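Local atomic coordinates of ferric iron-binding protein HitA (Pseudomonas aeruginosa PAO1, PDB entry 6IWF), a protein that probably captures ferric iron in the periplasm as a solute-binding protein for uptake, and takes part in gallium internalization. Residues 60-64 / 141-145; 176-181 / 197-201; 180-185 / 204-210. One frame throughout, in Å; residues are numbered along the deposited sequence.

In the fold
Two of these three contacts adjoin the iron site of a solute-binding fold, and the third extends the second outward. Reading from the N terminus, interaction 1 comes first: residues 60-64, just beyond strand 56-59, meet the start of helix 141-154, closing a loop of 76 intervening residues. Interactions 2 and 3 follow in series, both from helix 176-184 and sharing Met180 and Lys181. Their short loops span strand 190-194 and overlap without nesting, interaction 2 closing onto the body of helix 196-205 and interaction 3, later, onto that helix's end and the loop leading to strand 211-213. Interactions 1 and 2 touch where Glu60 OE1 lies 4.2 Å from Tyr197 OH.

Interaction 1: 60-64 / 141-145; sequences EESPP and GAFLE
Glu61 and Pro63 face the first turn of helix 141-154, with CA atoms 7.1 Å apart for Glu61 and Gly141 and 8.3 Å apart for Pro63 and Glu145. Two acidic side chains fill the gap. Glu61 bends sharply at its second torsion (chi2 -74°), curling its chain round Glu145 OE2, which lies 3.1 Å from Glu61 CB and 2.8 Å from Glu61 OE2. Their carboxylate planes are nearly perpendicular, 84° apart. Two acid oxygens this close suggest that one group probably carries a proton; two full negative charges would probably be costly here, although Arg102 forms a long, weak ion pair with Glu61 OE1. Glu61 OE1 also rests against the methyl CB of Ala142 at 3.7 Å. Glu145 reaches across in an extended chain and lays its carboxylate beside the Pro63 ring, OE1 approaching CD. A water then completes the join, donating to Ser62 OG at 2.9 Å and to Glu145 OE1 at 3.2 Å. The acid pair lies beside the metal site. Glu60, seen to bind ferric iron in this protein though none is bound here, hydrogen-bonds through OE1 to Tyr196 OH, while Glu61 OE2 has a weak hydrogen bond to Thr225 OG1 on strand 224-231. On the helix side, Phe143 packs on helix 156-169, and Leu144 on helix 296-305.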
loop_
_atom_site.group_PDB
_atom_site.type_symbol
_atom_site.label_atom_id
_atom_site.label_comp_id
_atom_site.label_asym_id
_atom_site.label_seq_id
_atom_site.Cartn_x
_atom_site.Cartn_y
_atom_site.Cartn_z
ATOM N N GLU A 60 -0.412 5.141 2.690
ATOM C CA GLU A 60 -0.111 4.081 1.734
ATOM C C GLU A 60 -0.749 2.757 2.133
ATOM O O GLU A 60 -1.133 1.961 1.268
ATOM C CB GLU A 60 1.401 3.907 1.626
ATOM C CG GLU A 60 1.998 4.339 0.320
ATOM C CD GLU A 60 3.352 3.714 0.100
ATOM O OE1 GLU A 60 3.508 3.000 -0.910
ATOM O OE2 GLU A 60 4.245 3.924 0.947
ATOM N N GLU A 61 -0.830 2.475 3.443
ATOM C CA GLU A 61 -1.290 1.188 3.940
ATOM C C GLU A 61 -2.314 1.389 5.047
ATOM O O GLU A 61 -2.448 2.477 5.619
ATOM C CB GLU A 61 -0.130 0.338 4.472
ATOM C CG GLU A 61 1.137 0.409 3.629
ATOM C CD GLU A 61 1.045 -0.363 2.323
ATOM O OE1 GLU A 61 2.018 -0.276 1.529
ATOM O OE2 GLU A 61 0.023 -1.055 2.082
ATOM N N SER A 62 -3.021 0.309 5.367
ATOM C CA SER A 62 -4.113 0.394 6.335
ATOM C C SER A 62 -3.722 0.250 7.812
ATOM O O SER A 62 -4.451 0.785 8.656
ATOM C CB SER A 62 -5.189 -0.644 5.992
ATOM O OG SER A 62 -4.628 -1.930 5.801
ATOM N N PRO A 63 -2.633 -0.434 8.195
ATOM C CA PRO A 63 -2.320 -0.575 9.653
ATOM C C PRO A 63 -2.340 0.743 10.419
ATOM O O PRO A 63 -2.930 0.792 11.511
ATOM C CB PRO A 63 -0.926 -1.220 9.647
ATOM C CG PRO A 63 -1.014 -2.144 8.459
ATOM C CD PRO A 63 -1.763 -1.337 7.399
ATOM N N PRO A 64 -1.747 1.838 9.917
ATOM C CA PRO A 64 -1.844 3.097 10.684
ATOM C C PRO A 64 -3.269 3.583 10.881
ATOM O O PRO A 64 -3.566 4.216 11.908
ATOM C CB PRO A 64 -1.030 4.098 9.847
ATOM C CG PRO A 64 -0.178 3.260 8.971
ATOM C CD PRO A 64 -0.958 2.031 8.685
ATOM N N GLY A 141 6.575 -0.772 4.897
ATOM C CA GLY A 141 5.264 -1.141 5.417
ATOM C C GLY A 141 4.565 -2.174 4.561
ATOM O O GLY A 141 3.781 -2.988 5.068
ATOM N N ALA A 142 4.846 -2.172 3.257
ATOM C CA ALA A 142 4.290 -3.189 2.376
ATOM C C ALA A 142 4.811 -4.573 2.733
ATOM O O ALA A 142 4.049 -5.542 2.728
ATOM C CB ALA A 142 4.615 -2.876 0.918
ATOM N N PHE A 143 6.119 -4.699 2.983
ATOM C CA PHE A 143 6.631 -6.005 3.380
ATOM C C PHE A 143 6.097 -6.413 4.753
ATOM O O PHE A 143 5.870 -7.602 4.997
ATOM C CB PHE A 143 8.160 -6.019 3.366
ATOM C CG PHE A 143 8.734 -7.376 3.619
ATOM C CD1 PHE A 143 8.726 -8.332 2.613
ATOM C CD2 PHE A 143 9.216 -7.723 4.881
ATOM C CE1 PHE A 143 9.234 -9.614 2.846
ATOM C CE2 PHE A 143 9.714 -8.993 5.119
ATOM C CZ PHE A 143 9.715 -9.944 4.099
ATOM N N LEU A 144 5.897 -5.456 5.660
ATOM C CA LEU A 144 5.276 -5.781 6.941
ATOM C C LEU A 144 3.927 -6.452 6.736
ATOM O O LEU A 144 3.613 -7.453 7.389
ATOM C CB LEU A 144 5.122 -4.517 7.781
ATOM C CG LEU A 144 4.411 -4.726 9.120
ATOM C CD1 LEU A 144 5.254 -5.587 10.028
ATOM C CD2 LEU A 144 4.134 -3.365 9.748
ATOM N N GLU A 145 3.113 -5.910 5.829
ATOM C CA GLU A 145 1.822 -6.532 5.550
ATOM C C GLU A 145 2.002 -7.917 4.934
ATOM O O GLU A 145 1.224 -8.834 5.231
ATOM C CB GLU A 145 0.985 -5.641 4.634
ATOM C CG GLU A 145 0.084 -4.719 5.433
ATOM C CD GLU A 145 -0.424 -3.554 4.631
ATOM O OE1 GLU A 145 -1.647 -3.485 4.356
ATOM O OE2 GLU A 145 0.410 -2.704 4.267
HETATM O O HOH W 1 -4.671 -3.500 3.412
#

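Interaction 2: 176-181 / 197-201; sequences NVTAMK and YWYTL
The phenol oxygen OH of Tyr197 lies 3.0 Å from ND2 of Asn176, the shortest polar approach between the two segments. The same asparagine also covers a face of the tyrosine ring: its CB stands 3.5 Å from the ring centroid in a CH-pi contact, offset toward the hydroxyl end, with CZ the ring atom nearest to it. The amide plane is tilted 32° from the ring; CB rests on the face and ND2 extends toward OH. Val177 adds its CG2 methyl, 3.9 Å from Tyr197 CD1, meeting the ring at a slant. One turn farther on, Met180 packs against several neighbours. Its CG packs 3.9 Å from CD2 of Leu201, whereas bends at its second and third torsions (chi2 72°) bring the sulfur and CE round to Trp198. There CE meets CD1 at the indole edge at 3.9 Å, and SD makes a Met-aromatic contact, also at the edge. Lys181 runs its aliphatic chain past Leu201, CE against CD1, while its ammonium end continues beyond. The axes of the short helical segments approach to 10.1 Å and cross at -71°. Tyr197 is seen to bind ferric iron in this protein, although none is bound to this chain. Paired with Tyr196, it forms the adjacent-tyrosine signature of the FbpA-like ferric-binding proteins, here with one phenol backed by a neighbouring helix.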
loop_
_atom_site.group_PDB
_atom_site.type_symbol
_atom_site.label_atom_id
_atom_site.label_comp_id
_atom_site.label_asym_id
_atom_site.label_seq_id
_atom_site.Cartn_x
_atom_site.Cartn_y
_atom_site.Cartn_z
ATOM N N ASN A 176 12.281 0.474 -2.430
ATOM C CA ASN A 176 11.645 -0.335 -3.471
ATOM C C ASN A 176 12.111 0.078 -4.862
ATOM O O ASN A 176 12.265 -0.775 -5.747
ATOM C CB ASN A 176 10.117 -0.241 -3.388
ATOM C CG ASN A 176 9.540 -0.974 -2.200
ATOM O OD1 ASN A 176 9.586 -2.202 -2.127
ATOM N ND2 ASN A 176 8.957 -0.221 -1.270
ATOM N N VAL A 177 12.316 1.382 -5.093
ATOM C CA VAL A 177 12.731 1.818 -6.425
ATOM C C VAL A 177 14.123 1.289 -6.739
ATOM O O VAL A 177 14.408 0.874 -7.870
ATOM C CB VAL A 177 12.665 3.354 -6.548
ATOM C CG1 VAL A 177 13.151 3.795 -7.939
ATOM C CG2 VAL A 177 11.251 3.845 -6.291
ATOM N N THR A 178 15.002 1.269 -5.736
ATOM C CA THR A 178 16.327 0.679 -5.907
ATOM C C THR A 178 16.254 -0.809 -6.250
ATOM O O THR A 178 16.978 -1.282 -7.136
ATOM C CB THR A 178 17.145 0.892 -4.635
ATOM O OG1 THR A 178 17.168 2.296 -4.321
ATOM C CG2 THR A 178 18.562 0.395 -4.834
ATOM N N ALA A 179 15.407 -1.564 -5.547
ATOM C CA ALA A 179 15.250 -2.989 -5.849
ATOM C C ALA A 179 14.698 -3.207 -7.258
ATOM O O ALA A 179 15.133 -4.128 -7.973
ATOM C CB ALA A 179 14.334 -3.643 -4.809
ATOM N N MET A 180 13.738 -2.382 -7.672
ATOM C CA MET A 180 13.149 -2.522 -9.002
ATOM C C MET A 180 14.158 -2.175 -10.081
ATOM O O MET A 180 14.273 -2.880 -11.091
ATOM C CB MET A 180 11.899 -1.645 -9.126
ATOM C CG MET A 180 11.212 -1.669 -10.488
ATOM S SD MET A 180 10.336 -3.222 -10.826
ATOM C CE MET A 180 11.436 -3.989 -12.020
ATOM N N LYS A 181 14.920 -1.098 -9.886
ATOM C CA LYS A 181 15.950 -0.796 -10.864
ATOM C C LYS A 181 17.045 -1.859 -10.867
ATOM O O LYS A 181 17.639 -2.119 -11.917
ATOM C CB LYS A 181 16.525 0.601 -10.603
ATOM C CG LYS A 181 15.560 1.728 -10.983
ATOM C CD LYS A 181 16.108 3.096 -10.586
ATOM C CE LYS A 181 15.202 4.249 -11.055
ATOM N NZ LYS A 181 15.796 5.602 -10.742
ATOM N N TYR A 197 5.435 -0.085 -8.779
ATOM C CA TYR A 197 6.802 0.389 -9.014
ATOM C C TYR A 197 7.265 0.074 -10.427
ATOM O O TYR A 197 8.004 0.857 -11.039
ATOM C CB TYR A 197 7.769 -0.238 -8.013
ATOM C CG TYR A 197 7.588 0.270 -6.611
ATOM C CD1 TYR A 197 8.110 1.504 -6.229
ATOM C CD2 TYR A 197 6.902 -0.486 -5.662
ATOM C CE1 TYR A 197 7.939 1.979 -4.942
ATOM C CE2 TYR A 197 6.733 -0.015 -4.375
ATOM C CZ TYR A 197 7.252 1.216 -4.025
ATOM O OH TYR A 197 7.091 1.686 -2.742
ATOM N N TRP A 198 6.879 -1.085 -10.949
ATOM C CA TRP A 198 7.221 -1.416 -12.324
ATOM C C TRP A 198 6.616 -0.406 -13.295
ATOM O O TRP A 198 7.288 0.048 -14.232
ATOM C CB TRP A 198 6.741 -2.834 -12.636
ATOM C CG TRP A 198 7.150 -3.366 -13.967
ATOM C CD1 TRP A 198 8.277 -4.084 -14.261
ATOM C CD2 TRP A 198 6.411 -3.263 -15.185
ATOM N NE1 TRP A 198 8.289 -4.421 -15.592
ATOM C CE2 TRP A 198 7.155 -3.929 -16.185
ATOM C CE3 TRP A 198 5.194 -2.665 -15.531
ATOM C CZ2 TRP A 198 6.725 -4.012 -17.507
ATOM C CZ3 TRP A 198 4.764 -2.746 -16.852
ATOM C CH2 TRP A 198 5.528 -3.422 -17.824
ATOM N N TYR A 199 5.353 -0.024 -13.072
ATOM C CA TYR A 199 4.696 0.912 -13.981
ATOM C C TYR A 199 5.316 2.304 -13.906
ATOM O O TYR A 199 5.460 2.977 -14.934
ATOM C CB TYR A 199 3.195 0.958 -13.686
ATOM C CG TYR A 199 2.478 -0.296 -14.106
ATOM C CD1 TYR A 199 2.389 -1.399 -13.251
ATOM C CD2 TYR A 199 1.930 -0.411 -15.383
ATOM C CE1 TYR A 199 1.743 -2.561 -13.633
ATOM C CE2 TYR A 199 1.288 -1.567 -15.775
ATOM C CZ TYR A 199 1.199 -2.640 -14.906
ATOM O OH TYR A 199 0.549 -3.780 -15.310
ATOM N N THR A 200 5.687 2.762 -12.705
ATOM C CA THR A 200 6.360 4.056 -12.599
ATOM C C THR A 200 7.672 4.054 -13.374
ATOM O O THR A 200 7.969 5.001 -14.115
ATOM C CB THR A 200 6.606 4.416 -11.134
ATOM O OG1 THR A 200 5.357 4.424 -10.428
ATOM C CG2 THR A 200 7.261 5.795 -11.038
ATOM N N LEU A 201 8.460 2.985 -13.237
ATOM C CA LEU A 201 9.732 2.899 -13.946
ATOM C C LEU A 201 9.523 2.826 -15.454
ATOM O O LEU A 201 10.275 3.445 -16.219
ATOM C CB LEU A 201 10.529 1.684 -13.458
ATOM C CG LEU A 201 11.943 1.556 -14.018
ATOM C CD1 LEU A 201 12.740 2.798 -13.641
ATOM C CD2 LEU A 201 12.634 0.292 -13.512
#

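Interaction 3: 180-185 / 204-210; sequences MKAVEN and EKGELNS
Glu184 aims its carboxylate at the loop formed by Leu208, Asn209 and Ser210, and the way it gets there can be traced atom by atom. Its CB packs on CD2 of Leu201, in the adjoining helix. CG, set anti to the backbone N, has Lys205 NZ 3.9 Å away. A bend at the second torsion (chi2 67°) then swings the carboxylate toward the loop, and CD comes to lie 3.6 Å from the Leu208 methyl CD2. At the tip the two oxygens divide the work. OE2 accepts from Asn209 N at 2.7 Å through its syn lone pair, in an almost straight bond of 171°. OE1 is gripped twice by Ser210: the backbone N donates at 2.8 Å from the syn side, 29° out of the carboxylate plane, and the hydroxyl OG donates at 2.8 Å almost in line with the C-O bond. Three bonds to consecutive residues fix the rotation of this buried group and pin down the loop. Lys205 NZ, 4.3 Å from Glu184 OE2, is too distant for a salt bridge but would probably help to stabilise the negative charge. Beside these bonds, Met180 CE reaches Ser210 OG at 3.2 Å, and Val183 lays CG1 against Ser210 CB. The carboxylate thus joins the C-terminal end of helix 176-184 to the segment entering strand 211-213. Ser210 O accepts from Trp198 NE1 of helix 196-205, while Met180 and Val183 also rest on Ile193 and Ala191, respectively, of strand 190-194.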
loop_
_atom_site.group_PDB
_atom_site.type_symbol
_atom_site.label_atom_id
_atom_site.label_comp_id
_atom_site.label_asym_id
_atom_site.label_seq_id
_atom_site.Cartn_x
_atom_site.Cartn_y
_atom_site.Cartn_z
ATOM N N MET A 180 13.738 -2.382 -7.672
ATOM C CA MET A 180 13.149 -2.522 -9.002
ATOM C C MET A 180 14.158 -2.175 -10.081
ATOM O O MET A 180 14.273 -2.880 -11.091
ATOM C CB MET A 180 11.899 -1.645 -9.126
ATOM C CG MET A 180 11.212 -1.669 -10.488
ATOM S SD MET A 180 10.336 -3.222 -10.826
ATOM C CE MET A 180 11.436 -3.989 -12.020
ATOM N N LYS A 181 14.920 -1.098 -9.886
ATOM C CA LYS A 181 15.950 -0.796 -10.864
ATOM C C LYS A 181 17.045 -1.859 -10.867
ATOM O O LYS A 181 17.639 -2.119 -11.917
ATOM C CB LYS A 181 16.525 0.601 -10.603
ATOM C CG LYS A 181 15.560 1.728 -10.983
ATOM C CD LYS A 181 16.108 3.096 -10.586
ATOM C CE LYS A 181 15.202 4.249 -11.055
ATOM N NZ LYS A 181 15.796 5.602 -10.742
ATOM N N ALA A 182 17.316 -2.497 -9.718
ATOM C CA ALA A 182 18.332 -3.546 -9.689
ATOM C C ALA A 182 17.909 -4.752 -10.523
ATOM O O ALA A 182 18.743 -5.377 -11.187
ATOM C CB ALA A 182 18.632 -3.972 -8.251
ATOM N N VAL A 183 16.618 -5.099 -10.508
ATOM C CA VAL A 183 16.138 -6.143 -11.415
ATOM C C VAL A 183 16.265 -5.682 -12.857
ATOM O O VAL A 183 16.739 -6.424 -13.727
ATOM C CB VAL A 183 14.687 -6.530 -11.091
ATOM C CG1 VAL A 183 14.178 -7.566 -12.112
ATOM C CG2 VAL A 183 14.581 -7.071 -9.684
ATOM N N GLU A 184 15.819 -4.453 -13.132
ATOM C CA GLU A 184 15.835 -3.941 -14.494
ATOM C C GLU A 184 17.251 -3.854 -15.045
ATOM O O GLU A 184 17.462 -4.074 -16.243
ATOM C CB GLU A 184 15.156 -2.568 -14.532
ATOM C CG GLU A 184 15.216 -1.887 -15.887
ATOM C CD GLU A 184 14.391 -2.610 -16.932
ATOM O OE1 GLU A 184 13.463 -3.361 -16.546
ATOM O OE2 GLU A 184 14.656 -2.424 -18.144
ATOM N N ASN A 185 18.230 -3.559 -14.186
ATOM C CA ASN A 185 19.620 -3.374 -14.586
ATOM C C ASN A 185 20.463 -4.636 -14.449
ATOM O O ASN A 185 21.690 -4.565 -14.581
ATOM C CB ASN A 185 20.256 -2.249 -13.769
ATOM C CG ASN A 185 19.744 -0.880 -14.165
ATOM O OD1 ASN A 185 19.379 -0.651 -15.322
ATOM N ND2 ASN A 185 19.720 0.045 -13.210
ATOM N N GLU A 204 8.876 6.136 -16.971
ATOM C CA GLU A 204 10.071 6.968 -17.060
ATOM C C GLU A 204 10.994 6.521 -18.191
ATOM O O GLU A 204 11.544 7.363 -18.910
ATOM C CB GLU A 204 10.811 6.950 -15.720
ATOM C CG GLU A 204 12.182 7.619 -15.728
ATOM C CD GLU A 204 12.809 7.678 -14.339
ATOM O OE1 GLU A 204 13.029 6.603 -13.729
ATOM O OE2 GLU A 204 13.083 8.800 -13.854
ATOM N N LYS A 205 11.170 5.210 -18.375
ATOM C CA LYS A 205 12.151 4.694 -19.327
ATOM C C LYS A 205 11.560 4.326 -20.682
ATOM O O LYS A 205 12.320 4.185 -21.649
ATOM C CB LYS A 205 12.866 3.465 -18.748
ATOM C CG LYS A 205 13.721 3.754 -17.529
ATOM C CD LYS A 205 14.395 2.493 -17.003
ATOM C CE LYS A 205 15.220 1.788 -18.077
ATOM N NZ LYS A 205 16.573 1.415 -17.567
ATOM N N GLY A 206 10.240 4.164 -20.777
ATOM C CA GLY A 206 9.596 3.822 -22.030
ATOM C C GLY A 206 9.299 2.342 -22.190
ATOM O O GLY A 206 8.134 1.924 -22.173
ATOM N N GLU A 207 10.347 1.541 -22.361
ATOM C CA GLU A 207 10.227 0.094 -22.471
ATOM C C GLU A 207 11.177 -0.548 -21.476
ATOM O O GLU A 207 12.292 -0.064 -21.281
ATOM C CB GLU A 207 10.542 -0.392 -23.894
ATOM C CG GLU A 207 9.413 -0.159 -24.880
ATOM C CD GLU A 207 8.074 -0.669 -24.357
ATOM O OE1 GLU A 207 8.005 -1.837 -23.908
ATOM O OE2 GLU A 207 7.087 0.100 -24.398
ATOM N N LEU A 208 10.733 -1.624 -20.834
ATOM C CA LEU A 208 11.526 -2.277 -19.801
ATOM C C LEU A 208 11.985 -3.665 -20.235
ATOM O O LEU A 208 11.316 -4.350 -21.017
ATOM C CB LEU A 208 10.741 -2.401 -18.488
ATOM C CG LEU A 208 10.456 -1.097 -17.737
ATOM C CD1 LEU A 208 9.840 -1.392 -16.372
ATOM C CD2 LEU A 208 11.718 -0.241 -17.598
ATOM N N ASN A 209 13.133 -4.073 -19.692
ATOM C CA ASN A 209 13.593 -5.453 -19.795
ATOM C C ASN A 209 12.865 -6.353 -18.805
ATOM O O ASN A 209 12.504 -7.490 -19.135
ATOM C CB ASN A 209 15.099 -5.517 -19.528
ATOM C CG ASN A 209 15.918 -4.997 -20.684
ATOM O OD1 ASN A 209 15.543 -5.167 -21.846
ATOM N ND2 ASN A 209 17.041 -4.352 -20.375
ATOM N N SER A 210 12.640 -5.852 -17.598
ATOM C CA SER A 210 12.046 -6.657 -16.545
ATOM C C SER A 210 10.559 -6.880 -16.811
ATOM O O SER A 210 9.902 -6.133 -17.546
ATOM C CB SER A 210 12.253 -5.983 -15.189
ATOM O OG SER A 210 11.498 -4.788 -15.107
#